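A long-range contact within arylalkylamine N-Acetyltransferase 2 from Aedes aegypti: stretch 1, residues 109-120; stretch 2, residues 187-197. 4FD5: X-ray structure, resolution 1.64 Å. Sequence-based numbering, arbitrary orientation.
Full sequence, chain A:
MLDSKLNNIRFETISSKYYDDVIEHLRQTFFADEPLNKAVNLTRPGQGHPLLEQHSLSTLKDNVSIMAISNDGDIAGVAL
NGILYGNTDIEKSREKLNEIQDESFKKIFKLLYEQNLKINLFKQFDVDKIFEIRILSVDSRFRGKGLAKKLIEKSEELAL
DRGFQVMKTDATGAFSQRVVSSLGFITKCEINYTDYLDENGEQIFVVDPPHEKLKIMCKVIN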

# COMPACT_ATOMS: atom_id res chain seq x y z
N PHE A 109 -12.12 2.80 0.59
CA PHE A 109 -11.71 4.00 1.30
C PHE A 109 -12.29 4.02 2.72
O PHE A 109 -11.58 4.27 3.70
N LYS A 110 -13.58 3.72 2.82
CA LYS A 110 -14.28 3.71 4.10
C LYS A 110 -13.68 2.71 5.08
O LYS A 110 -13.46 3.06 6.24
N LEU A 111 -13.41 1.49 4.64
CA LEU A 111 -12.83 0.52 5.56
C LEU A 111 -11.48 1.01 6.09
O LEU A 111 -11.20 0.97 7.30
N LEU A 112 -10.64 1.50 5.18
CA LEU A 112 -9.31 1.93 5.61
C LEU A 112 -9.37 3.15 6.55
O LEU A 112 -8.67 3.21 7.58
N TYR A 113 -10.24 4.11 6.23
CA TYR A 113 -10.46 5.26 7.12
C TYR A 113 -10.92 4.85 8.52
O TYR A 113 -10.37 5.27 9.55
N GLU A 114 -11.93 4.00 8.55
CA GLU A 114 -12.49 3.51 9.80
C GLU A 114 -11.45 2.82 10.65
O GLU A 114 -11.37 3.05 11.86
N GLN A 115 -10.65 1.95 10.04
CA GLN A 115 -9.68 1.22 10.85
C GLN A 115 -8.60 2.17 11.36
O GLN A 115 -8.17 2.06 12.51
N ASN A 116 -8.20 3.11 10.52
CA ASN A 116 -7.20 4.09 10.94
C ASN A 116 -7.66 5.00 12.08
O ASN A 116 -6.82 5.55 12.81
N LEU A 117 -8.97 5.17 12.25
CA LEU A 117 -9.46 5.91 13.42
C LEU A 117 -9.16 5.26 14.78
O LEU A 117 -9.27 5.90 15.83
N LYS A 118 -8.81 3.98 14.77
CA LYS A 118 -8.74 3.24 16.02
C LYS A 118 -7.36 3.30 16.67
O LYS A 118 -7.17 2.83 17.79
N ILE A 119 -6.42 3.88 15.95
CA ILE A 119 -5.07 4.07 16.47
C ILE A 119 -4.54 5.46 16.12
O ILE A 119 -5.01 6.09 15.18
N ASN A 120 -3.56 5.93 16.87
CA ASN A 120 -2.88 7.18 16.55
C ASN A 120 -1.39 6.96 16.74
O ASN A 120 -0.88 7.02 17.86
N THR A 187 1.59 -5.80 14.34
CA THR A 187 0.19 -5.47 14.09
C THR A 187 -0.38 -4.59 15.20
O THR A 187 -0.32 -4.95 16.39
N LYS A 188 -0.91 -3.43 14.82
CA LYS A 188 -1.51 -2.49 15.75
C LYS A 188 -3.03 -2.58 15.70
O LYS A 188 -3.70 -2.32 16.71
N CYS A 189 -3.57 -2.94 14.54
CA CYS A 189 -5.03 -3.00 14.39
C CYS A 189 -5.33 -4.10 13.39
O CYS A 189 -4.58 -4.26 12.44
N GLU A 190 -6.40 -4.86 13.57
CA GLU A 190 -6.73 -5.87 12.56
C GLU A 190 -8.22 -6.15 12.49
O GLU A 190 -8.94 -5.97 13.47
N ILE A 191 -8.68 -6.58 11.32
CA ILE A 191 -10.08 -6.96 11.15
C ILE A 191 -10.23 -8.09 10.14
O ILE A 191 -9.57 -8.11 9.10
N ASN A 192 -11.09 -9.06 10.47
CA ASN A 192 -11.36 -10.18 9.58
C ASN A 192 -12.41 -9.77 8.57
O ASN A 192 -13.44 -9.21 8.95
N TYR A 193 -12.14 -10.03 7.30
CA TYR A 193 -13.07 -9.67 6.23
C TYR A 193 -14.42 -10.37 6.42
O TYR A 193 -15.46 -9.83 6.07
N THR A 194 -14.40 -11.56 7.00
CA THR A 194 -15.66 -12.27 7.19
C THR A 194 -16.52 -11.64 8.27
O THR A 194 -17.70 -11.97 8.39
N ASP A 195 -15.94 -10.75 9.07
CA ASP A 195 -16.67 -10.11 10.17
C ASP A 195 -17.11 -8.69 9.83
O ASP A 195 -17.74 -8.02 10.64
N TYR A 196 -16.77 -8.22 8.63
CA TYR A 196 -17.05 -6.84 8.26
C TYR A 196 -18.28 -6.80 7.35
O TYR A 196 -18.17 -7.09 6.16
N LEU A 197 -19.43 -6.44 7.93
CA LEU A 197 -20.74 -6.53 7.25
C LEU A 197 -21.45 -5.17 7.12
O LEU A 197 -21.26 -4.29 7.96

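Helix 109-116 runs roughly antiparallel to strand 189-192, with 138° between their directions and 9.6 Å between their axes at closest approach. Leu-111, Glu-114 and Gln-115 point from the helix toward the second stretch. Lys-118 and Ile-119, in the turn from Asn-116 to Ile-119, do so too.

Leu-111 is buried, with chi1 t and chi2 p. This conformer lays CD1 of Leu-111 over one face of the Tyr-196 ring, 3.8 Å from the ring centroid and 13° off the normal, a CH-pi contact. CD1 of Leu-111 lies 4.3 Å from CG2 of Ile-191. CD2 of Leu-111 meets the edge of the Tyr-193 ring, 4.3 Å from CE1 of Tyr-193, which is m at chi1.

Tyr-196 has chi1 t and chi2 at 60°. Its CA-to-CB bond points toward the helix, and with chi1 t the hydroxyl reaches Glu-114. OH of Tyr-196 donates a hydrogen bond to OE1 of Glu-114 at 2.9 Å. Glu-114 is m at chi1 and t at chi2. OE2 of Glu-114 forms a salt bridge with NZ of Lys-110 at 3.0 Å, one helical turn back. The carboxylate thus serves both partners. Lys-110 is t through chi3, then p at chi4.

Gln-115 is m at both chi1 and chi2, a bent shape that sets its amide against the strand. OE1 of Gln-115 lies 3.3 Å from SG of Cys-189, and NE2 of Gln-115 lies 3.8 Å from CD1 of Ile-191. Cys-189 and Ile-191, both t at chi1, point toward the helix. Glu-190, between them, points away, the usual alternation along a strand.

Ile-119 is p at chi1 and t at chi2. CG2 of Ile-119 lies 4.2 Å from CB of Cys-189 and 4.0 Å from O of Lys-188; CD1 of Ile-119 also lies 4.1 Å from CB of Lys-188. Lys-188, m at chi1 and chi2, starts toward the contact, but its end leads away. Lys-118 (m, t, p, t) brings CE within 4.0 Å of SG of Cys-189.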

# COMPACT_ATOMS: atom_id res chain seq x y z
CB PHE A 109 -12.15 5.26 0.53
CG PHE A 109 -11.65 6.56 1.14
CD1 PHE A 109 -10.57 7.24 0.58
CD2 PHE A 109 -12.26 7.09 2.27
CE1 PHE A 109 -10.11 8.43 1.14
CE2 PHE A 109 -11.81 8.28 2.83
CZ PHE A 109 -10.73 8.95 2.26
CB LYS A 110 -15.77 3.41 3.88
CG LYS A 110 -16.62 3.51 5.12
CD LYS A 110 -18.11 3.39 4.76
CE LYS A 110 -18.92 2.77 5.90
NZ LYS A 110 -19.01 3.64 7.11
CB LEU A 111 -12.67 -0.85 4.90
CG LEU A 111 -11.88 -1.88 5.72
CD1 LEU A 111 -12.52 -2.17 7.09
CD2 LEU A 111 -11.71 -3.15 4.90
CB LEU A 112 -8.40 2.20 4.41
CG LEU A 112 -8.20 1.00 3.49
CD1 LEU A 112 -7.63 1.46 2.17
CD2 LEU A 112 -7.31 -0.04 4.16
CB TYR A 113 -11.49 6.19 6.46
CG TYR A 113 -11.94 7.32 7.35
CD1 TYR A 113 -11.16 8.46 7.52
CD2 TYR A 113 -13.16 7.25 8.02
CE1 TYR A 113 -11.58 9.48 8.34
CE2 TYR A 113 -13.58 8.27 8.84
CZ TYR A 113 -12.79 9.38 9.00
OH TYR A 113 -13.21 10.40 9.82
CB GLU A 114 -13.61 2.53 9.54
CG GLU A 114 -14.84 3.15 8.99
CD GLU A 114 -15.91 2.11 8.80
OE1 GLU A 114 -15.57 0.98 8.37
OE2 GLU A 114 -17.08 2.41 9.10
CB GLN A 115 -9.08 0.05 10.07
CG GLN A 115 -10.09 -1.06 9.82
CD GLN A 115 -10.57 -1.68 11.12
OE1 GLN A 115 -9.77 -2.25 11.87
NE2 GLN A 115 -11.86 -1.55 11.40
CB ASN A 116 -6.70 4.91 9.76
CG ASN A 116 -5.52 4.25 9.07
OD1 ASN A 116 -4.41 4.25 9.60
ND2 ASN A 116 -5.77 3.67 7.90
CB LEU A 117 -10.96 6.16 13.32
CG LEU A 117 -11.44 7.13 12.25
CD1 LEU A 117 -12.97 7.20 12.26
CD2 LEU A 117 -10.84 8.51 12.47
CB LYS A 118 -9.15 1.79 15.79
CG LYS A 118 -10.55 1.68 15.20
CD LYS A 118 -10.90 0.25 14.87
CE LYS A 118 -10.67 -0.66 16.08
NZ LYS A 118 -11.34 -1.99 15.91
CB ILE A 119 -4.08 3.02 15.90
CG1 ILE A 119 -4.00 3.12 14.38
CG2 ILE A 119 -4.46 1.61 16.37
CD1 ILE A 119 -3.17 2.04 13.72
CB ASN A 120 -3.38 8.31 17.45
CG ASN A 120 -2.81 9.66 17.07
OD1 ASN A 120 -1.80 9.75 16.38
ND2 ASN A 120 -3.47 10.73 17.52
CB THR A 187 -0.66 -6.75 13.92
OG1 THR A 187 -0.16 -7.50 12.81
CG2 THR A 187 -2.12 -6.43 13.69
CB LYS A 188 -1.06 -1.06 15.46
CG LYS A 188 0.45 -0.88 15.50
CD LYS A 188 1.03 -1.46 16.79
CE LYS A 188 1.57 -0.38 17.70
NZ LYS A 188 2.00 -0.94 19.02
CB CYS A 189 -5.56 -1.63 13.89
SG CYS A 189 -7.35 -1.44 13.94
CB GLU A 190 -5.96 -7.17 12.80
CG GLU A 190 -6.33 -7.93 14.05
CD GLU A 190 -5.45 -9.15 14.26
OE1 GLU A 190 -4.49 -9.33 13.47
OE2 GLU A 190 -5.71 -9.92 15.20
CB ILE A 191 -10.96 -5.74 10.77
CG1 ILE A 191 -12.45 -6.13 10.77
CG2 ILE A 191 -10.54 -5.16 9.43
CD1 ILE A 191 -13.37 -4.95 10.52
CB ASN A 192 -11.92 -11.38 10.37
CG ASN A 192 -10.90 -12.00 11.29
OD1 ASN A 192 -9.77 -12.27 10.89
ND2 ASN A 192 -11.30 -12.24 12.54
CB TYR A 193 -12.47 -10.00 4.87
CG TYR A 193 -11.22 -9.20 4.56
CD1 TYR A 193 -11.22 -7.83 4.74
CD2 TYR A 193 -10.06 -9.82 4.14
CE1 TYR A 193 -10.08 -7.09 4.47
CE2 TYR A 193 -8.93 -9.09 3.86
CZ TYR A 193 -8.96 -7.72 4.04
OH TYR A 193 -7.83 -6.97 3.78
CB THR A 194 -15.45 -13.76 7.49
OG1 THR A 194 -14.52 -13.92 8.56
CG2 THR A 194 -14.93 -14.49 6.26
CB ASP A 195 -15.81 -10.06 11.44
CG ASP A 195 -15.40 -11.44 11.94
OD1 ASP A 195 -16.14 -12.42 11.72
OD2 ASP A 195 -14.32 -11.53 12.56
CB TYR A 196 -15.82 -6.23 7.58
CG TYR A 196 -15.95 -4.77 7.22
CD1 TYR A 196 -16.19 -3.81 8.19
CD2 TYR A 196 -15.83 -4.35 5.89
CE1 TYR A 196 -16.31 -2.47 7.86
CE2 TYR A 196 -15.94 -3.01 5.55
CZ TYR A 196 -16.19 -2.08 6.54
OH TYR A 196 -16.30 -0.75 6.22
CB LEU A 197 -21.65 -7.52 7.99
CG LEU A 197 -21.02 -8.81 8.54
CD1 LEU A 197 -22.05 -9.62 9.32
CD2 LEU A 197 -20.40 -9.66 7.43